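Local atomic coordinates of mitomycin biosynthesis 6-O-methyltransferase (Streptomyces lavendulae, PDB entry 3GWZ), a protein that transfers a methyl group from S-adenosyl-L-methionine to the quinone hydroxyl of 6-demethylmitomycins A and B, giving mitomycins A and B. Residues I306-D311 with G359-V364; V186-A191 with R213-A218. One frame throughout, in Å; residues are numbered along the deposited sequence.

Contact 1. Residues I306-D311 with G359-V364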
ATOM      1  N   ILE A 306      29.894  -2.474  15.247  1.00 14.64           N
ATOM      2  CA  ILE A 306      29.081  -3.363  14.430  1.00 13.28           C
ATOM      3  C   ILE A 306      29.198  -2.932  12.977  1.00 15.97           C
ATOM      4  O   ILE A 306      28.679  -1.892  12.583  1.00 14.98           O
ATOM      5  CB  ILE A 306      27.616  -3.348  14.907  1.00 11.38           C
ATOM      6  CG1 ILE A 306      27.568  -3.718  16.397  1.00 16.03           C
ATOM      7  CG2 ILE A 306      26.763  -4.303  14.076  1.00 11.90           C
ATOM      8  CD1 ILE A 306      26.226  -3.465  17.063  1.00 15.98           C
ATOM      9  N   ASP A 307      29.917  -3.707  12.181  1.00 16.15           N
ATOM     10  CA  ASP A 307      30.159  -3.263  10.812  1.00 16.35           C
ATOM     11  C   ASP A 307      30.462  -4.418   9.873  1.00 20.19           C
ATOM     12  O   ASP A 307      30.518  -5.581  10.288  1.00 16.78           O
ATOM     13  CB  ASP A 307      31.272  -2.201  10.769  1.00 14.92           C
ATOM     14  CG  ASP A 307      30.864  -0.953   9.982  1.00 21.22           C
ATOM     15  OD1 ASP A 307      30.159  -1.101   8.959  1.00 22.11           O
ATOM     16  OD2 ASP A 307      31.242   0.175  10.384  1.00 18.63           O
ATOM     17  N   ASN A 308      30.609  -4.088   8.596  1.00 16.31           N
ATOM     18  CA  ASN A 308      30.963  -5.068   7.591  1.00 18.51           C
ATOM     19  C   ASN A 308      32.454  -5.343   7.729  1.00 20.41           C
ATOM     20  O   ASN A 308      33.258  -4.417   7.688  1.00 28.21           O
ATOM     21  CB  ASN A 308      30.622  -4.526   6.198  1.00 17.18           C
ATOM     22  CG  ASN A 308      29.165  -4.075   6.085  1.00 16.51           C
ATOM     23  OD1 ASN A 308      28.259  -4.756   6.558  1.00 18.78           O
ATOM     24  ND2 ASN A 308      28.939  -2.920   5.463  1.00 13.62           N
ATOM     25  N   LEU A 309      32.828  -6.599   7.931  1.00 16.57           N
ATOM     26  CA  LEU A 309      34.245  -6.929   8.031  1.00 20.76           C
ATOM     27  C   LEU A 309      34.740  -7.641   6.784  1.00 21.64           C
ATOM     28  O   LEU A 309      34.097  -8.563   6.291  1.00 22.56           O
ATOM     29  CB  LEU A 309      34.544  -7.775   9.274  1.00 21.93           C
ATOM     30  CG  LEU A 309      35.052  -6.973  10.480  1.00 26.29           C
ATOM     31  CD1 LEU A 309      34.068  -5.886  10.836  1.00 26.02           C
ATOM     32  CD2 LEU A 309      35.304  -7.875  11.669  1.00 31.09           C
ATOM     33  N   ILE A 310      35.890  -7.200   6.289  1.00 17.66           N
ATOM     34  CA  ILE A 310      36.544  -7.826   5.146  1.00 18.58           C
ATOM     35  C   ILE A 310      37.369  -9.014   5.616  1.00 27.37           C
ATOM     36  O   ILE A 310      38.276  -8.858   6.440  1.00 23.74           O
ATOM     37  CB  ILE A 310      37.509  -6.845   4.469  1.00 18.75           C
ATOM     38  CG1 ILE A 310      36.740  -5.636   3.933  1.00 16.90           C
ATOM     39  CG2 ILE A 310      38.326  -7.556   3.371  1.00 22.97           C
ATOM     40  CD1 ILE A 310      35.734  -6.000   2.868  1.00 16.71           C
ATOM     41  N   ASP A 311      37.043 -10.196   5.104  1.00 22.50           N
ATOM     42  CA  ASP A 311      37.822 -11.388   5.397  1.00 33.24           C
ATOM     43  C   ASP A 311      38.634 -11.799   4.174  1.00 33.01           C
ATOM     44  O   ASP A 311      38.874 -10.988   3.273  1.00 23.26           O
ATOM     45  CB  ASP A 311      36.930 -12.536   5.888  1.00 31.28           C
ATOM     46  CG  ASP A 311      35.913 -12.979   4.855  1.00 26.30           C
ATOM     47  OD1 ASP A 311      36.067 -12.635   3.664  1.00 32.10           O
ATOM     48  OD2 ASP A 311      34.953 -13.681   5.236  1.00 41.78           O
ATOM     49  N   GLY A 359      25.750 -12.264   5.617  1.00 52.00           N
ATOM     50  CA  GLY A 359      26.552 -11.166   5.108  1.00 30.00           C
ATOM     51  C   GLY A 359      27.890 -11.050   5.812  1.00 29.39           C
ATOM     52  O   GLY A 359      28.348 -11.994   6.455  1.00 31.66           O
ATOM     53  N   PRO A 360      28.519  -9.886   5.688  1.00 27.62           N
ATOM     54  CA  PRO A 360      29.816  -9.642   6.317  1.00 25.31           C
ATOM     55  C   PRO A 360      29.698  -8.960   7.676  1.00 18.19           C
ATOM     56  O   PRO A 360      30.718  -8.693   8.297  1.00 20.33           O
ATOM     57  CB  PRO A 360      30.500  -8.677   5.345  1.00 24.69           C
ATOM     58  CG  PRO A 360      29.439  -8.239   4.365  1.00 27.41           C
ATOM     59  CD  PRO A 360      28.129  -8.779   4.805  1.00 22.47           C
ATOM     60  N   VAL A 361      28.488  -8.664   8.131  1.00 20.93           N
ATOM     61  CA  VAL A 361      28.360  -7.922   9.381  1.00 19.14           C
ATOM     62  C   VAL A 361      28.839  -8.751  10.561  1.00 22.31           C
ATOM     63  O   VAL A 361      28.457  -9.908  10.708  1.00 24.52           O
ATOM     64  CB  VAL A 361      26.917  -7.496   9.666  1.00 24.83           C
ATOM     65  CG1 VAL A 361      26.870  -6.710  10.980  1.00 22.89           C
ATOM     66  CG2 VAL A 361      26.369  -6.662   8.523  1.00 20.73           C
ATOM     67  N   ARG A 362      29.669  -8.156  11.408  1.00 17.60           N
ATOM     68  CA  ARG A 362      30.081  -8.819  12.641  1.00 18.64           C
ATOM     69  C   ARG A 362      29.970  -7.854  13.806  1.00 22.92           C
ATOM     70  O   ARG A 362      29.958  -6.639  13.612  1.00 17.84           O
ATOM     71  CB  ARG A 362      31.513  -9.364  12.533  1.00 25.02           C
ATOM     72  CG  ARG A 362      31.626 -10.622  11.674  1.00 30.74           C
ATOM     73  CD  ARG A 362      32.980 -11.307  11.815  1.00 35.03           C
ATOM     74  NE  ARG A 362      33.123 -12.051  13.068  1.00 38.23           N
ATOM     75  CZ  ARG A 362      32.658 -13.284  13.265  1.00 37.75           C
ATOM     76  NH1 ARG A 362      32.000 -13.913  12.303  1.00 38.75           N
ATOM     77  NH2 ARG A 362      32.842 -13.888  14.430  1.00 41.01           N
ATOM     78  N   ILE A 363      29.877  -8.402  15.015  1.00 16.88           N
ATOM     79  CA  ILE A 363      29.888  -7.593  16.221  1.00 17.40           C
ATOM     80  C   ILE A 363      31.269  -7.724  16.841  1.00 21.46           C
ATOM     81  O   ILE A 363      31.666  -8.816  17.229  1.00 25.03           O
ATOM     82  CB  ILE A 363      28.839  -8.084  17.246  1.00 18.73           C
ATOM     83  CG1 ILE A 363      27.429  -7.940  16.683  1.00 20.02           C
ATOM     84  CG2 ILE A 363      28.962  -7.303  18.562  1.00 21.65           C
ATOM     85  CD1 ILE A 363      26.403  -8.823  17.377  1.00 24.17           C
ATOM     86  N   VAL A 364      32.014  -6.627  16.913  1.00 16.27           N
ATOM     87  CA  VAL A 364      33.316  -6.668  17.551  1.00 15.18           C
ATOM     88  C   VAL A 364      33.203  -6.079  18.953  1.00 20.37           C
ATOM     89  O   VAL A 364      32.981  -4.881  19.113  1.00 16.38           O
ATOM     90  CB  VAL A 364      34.373  -5.922  16.729  1.00 21.30           C
ATOM     91  CG1 VAL A 364      35.752  -6.084  17.362  1.00 21.97           C
ATOM     92  CG2 VAL A 364      34.388  -6.453  15.299  1.00 24.56           C
TER
HETATM   93  O   HOH W   1      32.796 -10.791   7.892  1.00 37.76           O
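The carbonyl oxygen of P360 is gripped twice: L309 N donates to it over 3.0 Å in an almost straight bond (176°), and a water donates to it while also donating to L309 O, so that the backbone of L309 is tied to one proline by a direct and a water-mediated link. The L309 N-H comes from above the carbonyl plane, 45° out of it. These bonds extend the antiparallel pairing of strands 302-308 and 361-368 in the seven-stranded sheet of the class I methyltransferase domain, a Rossmann-like fold whose order 3-2-1-4-5-7-6 inserts the last strand between 302-308 and 348-355, antiparallel to both. D307 and R362 form the hydrogen-bonded pair: R362 N reaches D307 O at 2.9 Å, and the return bond from D307 N to R362 O is longer, 3.3 Å. The flanking pairs, I306 with I363 and N308 with V361, are non-hydrogen-bonded and turn their side chains to one face; there I306 and I363 meet V194 and A197 of helix 173-197, while N308 lies on H276 and H279. On that face I306 CG2 rests against V361 CG1 at 3.9 Å. D307 lies on the other face; its OD1 accepts from N308 N on the anti side and from H276 ND1, and its OD2 makes a weak hydrogen bond to H279 N, the backbone of the inferred proton acceptor; together these bonds would fix the carboxylate's rotation. L309 CD2 touches R362 CD (4.1 Å) and V364 CG2 (4.0 Å), in directions roughly at right angles. N308, a substrate-binding residue, has CG beside its own backbone N (chi1 -54°); its ND2 bonds to E333 OE2, while its OD1 lies 3.3 Å from the methyl CG2 of V361.

Contact 2. Residues V186-A191 with R213-A218. With SAH (S-adenosyl-L-homocysteine), chain G.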
ATOM      1  N   VAL A 186      17.821  -1.379   5.973  1.00 14.64           N
ATOM      2  CA  VAL A 186      18.913  -2.272   6.316  1.00 15.19           C
ATOM      3  C   VAL A 186      18.983  -2.449   7.835  1.00 15.33           C
ATOM      4  O   VAL A 186      19.111  -3.569   8.346  1.00 15.50           O
ATOM      5  CB  VAL A 186      20.252  -1.730   5.761  1.00 15.22           C
ATOM      6  CG1 VAL A 186      21.426  -2.482   6.360  1.00 20.40           C
ATOM      7  CG2 VAL A 186      20.266  -1.841   4.248  1.00 19.92           C
ATOM      8  N   SER A 187      18.873  -1.337   8.551  1.00 14.20           N
ATOM      9  CA  SER A 187      19.032  -1.352  10.007  1.00 15.59           C
ATOM     10  C   SER A 187      17.932  -2.151  10.700  1.00 15.66           C
ATOM     11  O   SER A 187      18.186  -2.861  11.668  1.00 16.46           O
ATOM     12  CB  SER A 187      19.077   0.074  10.559  1.00 14.03           C
ATOM     13  OG  SER A 187      19.446   0.057  11.927  1.00 16.32           O
ATOM     14  N   LEU A 188      16.710  -2.048  10.195  1.00 15.78           N
ATOM     15  CA  LEU A 188      15.607  -2.809  10.771  1.00 22.27           C
ATOM     16  C   LEU A 188      15.911  -4.304  10.802  1.00 22.36           C
ATOM     17  O   LEU A 188      15.613  -4.985  11.780  1.00 24.66           O
ATOM     18  CB  LEU A 188      14.315  -2.534  10.008  1.00 19.30           C
ATOM     19  CG  LEU A 188      13.562  -1.306  10.517  1.00 22.88           C
ATOM     20  CD1 LEU A 188      12.589  -0.768   9.469  1.00 33.28           C
ATOM     21  CD2 LEU A 188      12.831  -1.642  11.816  1.00 25.84           C
ATOM     22  N   THR A 189      16.523  -4.811   9.739  1.00 17.19           N
ATOM     23  CA  THR A 189      16.864  -6.223   9.681  1.00 23.54           C
ATOM     24  C   THR A 189      17.980  -6.561  10.664  1.00 26.49           C
ATOM     25  O   THR A 189      17.885  -7.517  11.440  1.00 24.92           O
ATOM     26  CB  THR A 189      17.289  -6.629   8.261  1.00 30.35           C
ATOM     27  OG1 THR A 189      16.239  -6.299   7.342  1.00 36.89           O
ATOM     28  CG2 THR A 189      17.583  -8.120   8.194  1.00 35.06           C
ATOM     29  N   GLU A 190      19.040  -5.763  10.631  1.00 17.88           N
ATOM     30  CA  GLU A 190      20.197  -5.995  11.486  1.00 19.56           C
ATOM     31  C   GLU A 190      19.854  -5.863  12.959  1.00 18.67           C
ATOM     32  O   GLU A 190      20.484  -6.501  13.795  1.00 20.20           O
ATOM     33  CB  GLU A 190      21.310  -5.002  11.148  1.00 16.61           C
ATOM     34  CG  GLU A 190      21.861  -5.157   9.752  1.00 14.57           C
ATOM     35  CD  GLU A 190      22.851  -4.068   9.407  1.00 19.07           C
ATOM     36  OE1 GLU A 190      22.718  -2.943   9.944  1.00 15.24           O
ATOM     37  OE2 GLU A 190      23.756  -4.341   8.593  1.00 18.11           O
ATOM     38  N   ALA A 191      18.869  -5.023  13.272  1.00 17.28           N
ATOM     39  CA  ALA A 191      18.586  -4.674  14.664  1.00 18.39           C
ATOM     40  C   ALA A 191      18.161  -5.902  15.458  1.00 19.42           C
ATOM     41  O   ALA A 191      18.686  -6.155  16.541  1.00 19.90           O
ATOM     42  CB  ALA A 191      17.515  -3.574  14.754  1.00 19.34           C
ATOM     43  N   ARG A 213      17.972   6.241  12.610  1.00  7.89           N
ATOM     44  CA  ARG A 213      16.596   6.464  13.044  1.00  9.78           C
ATOM     45  C   ARG A 213      16.242   5.680  14.297  1.00 13.31           C
ATOM     46  O   ARG A 213      15.102   5.717  14.750  1.00 14.47           O
ATOM     47  CB  ARG A 213      15.600   6.151  11.925  1.00 14.85           C
ATOM     48  CG  ARG A 213      15.536   7.235  10.876  1.00 17.41           C
ATOM     49  CD  ARG A 213      14.635   6.840   9.723  1.00 16.56           C
ATOM     50  NE  ARG A 213      14.330   7.995   8.887  1.00 19.25           N
ATOM     51  CZ  ARG A 213      13.447   7.987   7.892  1.00 20.06           C
ATOM     52  NH1 ARG A 213      12.771   6.882   7.603  1.00 18.05           N
ATOM     53  NH2 ARG A 213      13.239   9.092   7.194  1.00 19.17           N
ATOM     54  N   GLY A 214      17.212   4.959  14.846  1.00 13.92           N
ATOM     55  CA  GLY A 214      17.044   4.363  16.158  1.00 16.46           C
ATOM     56  C   GLY A 214      16.511   2.940  16.213  1.00 15.47           C
ATOM     57  O   GLY A 214      16.191   2.457  17.291  1.00 16.53           O
ATOM     58  N   SER A 215      16.407   2.260  15.073  1.00 12.58           N
ATOM     59  CA  SER A 215      15.906   0.883  15.087  1.00 13.15           C
ATOM     60  C   SER A 215      16.789  -0.077  15.900  1.00 16.17           C
ATOM     61  O   SER A 215      16.289  -1.007  16.549  1.00 16.24           O
ATOM     62  CB  SER A 215      15.653   0.351  13.664  1.00 18.13           C
ATOM     63  OG  SER A 215      16.854   0.214  12.927  1.00 16.01           O
ATOM     64  N   LEU A 216      18.097   0.133  15.878  1.00 16.22           N
ATOM     65  CA  LEU A 216      18.973  -0.712  16.678  1.00 13.70           C
ATOM     66  C   LEU A 216      18.674  -0.535  18.169  1.00 19.41           C
ATOM     67  O   LEU A 216      18.489  -1.514  18.895  1.00 16.86           O
ATOM     68  CB  LEU A 216      20.452  -0.433  16.400  1.00 13.14           C
ATOM     69  CG  LEU A 216      21.417  -1.247  17.275  1.00 17.08           C
ATOM     70  CD1 LEU A 216      21.190  -2.739  17.069  1.00 18.10           C
ATOM     71  CD2 LEU A 216      22.879  -0.879  16.998  1.00 13.00           C
HETATM   72  N   MSE A 217      18.630   0.713  18.628  1.00 15.09           N
HETATM   73  CA  MSE A 217      18.322   0.970  20.039  1.00 14.83           C
HETATM   74  C   MSE A 217      16.934   0.421  20.399  1.00 19.81           C
HETATM   75  O   MSE A 217      16.738  -0.136  21.485  1.00 18.42           O
HETATM   76  CB  MSE A 217      18.421   2.466  20.370  1.00 12.77           C
HETATM   77  CG  MSE A 217      18.288   2.796  21.859  1.00 24.94           C
HETATM   78 SE   MSE A 217      19.854   2.217  22.856  0.68 38.53          SE
HETATM   79  CE  MSE A 217      19.379   0.359  23.156  1.00 28.86           C
ATOM     80  N   ALA A 218      15.975   0.569  19.486  1.00 17.52           N
ATOM     81  CA  ALA A 218      14.616   0.091  19.737  1.00 17.26           C
ATOM     82  C   ALA A 218      14.578  -1.423  19.914  1.00 16.73           C
ATOM     83  O   ALA A 218      13.944  -1.925  20.832  1.00 17.12           O
ATOM     84  CB  ALA A 218      13.650   0.541  18.617  1.00 12.37           C
TER
HETATM   85  N   SAH G 352      23.833   3.501  12.975  1.00 12.43           N
HETATM   86  CA  SAH G 352      22.772   3.703  11.930  1.00 10.20           C
HETATM   87  CB  SAH G 352      23.152   4.729  10.844  1.00 11.62           C
HETATM   88  CG  SAH G 352      24.426   4.429  10.030  1.00 16.88           C
HETATM   89  SD  SAH G 352      24.673   5.627   8.726  1.00  7.27           S
HETATM   90  C   SAH G 352      22.455   2.384  11.283  1.00 18.92           C
HETATM   91  O   SAH G 352      21.414   2.258  10.631  1.00 17.14           O
HETATM   92  OXT SAH G 352      23.217   1.415  11.403  1.00 16.00           O
HETATM   93  C5' SAH G 352      25.848   6.704   9.523  1.00 12.17           C
HETATM   94  C4' SAH G 352      25.201   7.762  10.442  1.00 12.98           C
HETATM   95  O4' SAH G 352      26.169   8.668  11.022  1.00 12.80           O
HETATM   96  C3' SAH G 352      24.142   8.665   9.800  1.00 12.81           C
HETATM   97  O3' SAH G 352      22.868   8.391  10.405  1.00 13.26           O
HETATM   98  C2' SAH G 352      24.565  10.101  10.117  1.00 11.76           C
HETATM   99  O2' SAH G 352      23.485  10.945  10.537  1.00 12.62           O
HETATM  100  C1' SAH G 352      25.494   9.914  11.294  1.00 12.81           C
HETATM  101  N9  SAH G 352      26.533  10.957  11.441  1.00 13.86           N
HETATM  102  C8  SAH G 352      27.373  11.396  10.476  1.00 13.93           C
HETATM  103  N7  SAH G 352      28.221  12.332  10.974  1.00 14.01           N
HETATM  104  C5  SAH G 352      27.925  12.480  12.288  1.00 15.60           C
HETATM  105  C6  SAH G 352      28.441  13.290  13.408  1.00 17.12           C
HETATM  106  N6  SAH G 352      29.470  14.141  13.179  1.00 11.24           N
HETATM  107  N1  SAH G 352      27.852  13.154  14.627  1.00 13.76           N
HETATM  108  C2  SAH G 352      26.834  12.305  14.827  1.00 16.26           C
HETATM  109  N3  SAH G 352      26.314  11.530  13.851  1.00 15.46           N
HETATM  110  C4  SAH G 352      26.813  11.575  12.590  1.00 13.53           C
HETATM  111  O   HOH W   2      19.842   1.978  13.959  1.00 15.04           O
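S187 sends its hydroxyl to S215 across the junction of helix 173-197 with the start of helix 215-223, the two OG atoms lying 2.8 Å apart. With OG anti to the backbone N of S187 (chi1 -171°), the oxygen enters the cofactor pocket, where a carboxylate oxygen of S-adenosyl-L-homocysteine, O, stands 3.2 Å away in a weak hydrogen bond. A water 2.8 Å from the same OG accepts from L216 N, joining the serine to the first turn of the second helix. L188, one residue on, lays its CD2 methyl against S215 CB at 3.9 Å, an apolar touch at the exposed border of the contact. E190 faces K275 and H276 instead, its carboxylate forming a salt bridge with the lysine and a hydrogen bond with the histidine. A191 closes the interface: its CB sits 3.4 Å from S215 O and 3.7 Å from L216 CA, and this small side chain lets the two helices come close, with the A191 and L216 CA atoms 4.5 Å apart. L216 CD1 lies 4.0 Å from A191 CA. G214 occupies the N-cap position of the second helix, with a positive phi of 92° that calls for glycine, and ends the glycine-rich loop after strand 205-209, the first of the methyltransferase sheet. The clustered hydroxyls, water and lysine imply a polar network around the amino-acid end of the cofactor, in which K275 NZ, bonded to the ligand, S187 OG and E190, would probably offset the negative charge gathered here.

Both contacts are buried in the same methyltransferase domain and share helix 173-197: contact 2 is built on it, whereas contact 1 sets one face of its strand pair against it. Contact 1 is regular sheet pairing, joined mainly by backbone bonds and branched apolar side chains; contact 2 buries about half as much surface and joins two helices through hydroxyls, a water and a small alanine. They meet directly, V361 CG2 lying 3.5 Å from E190 OE2 and I306 CD1 against L216 CD2. Their roles divide likewise: 306-311 brings a residue to the substrate site, and 186-191 one to the cofactor.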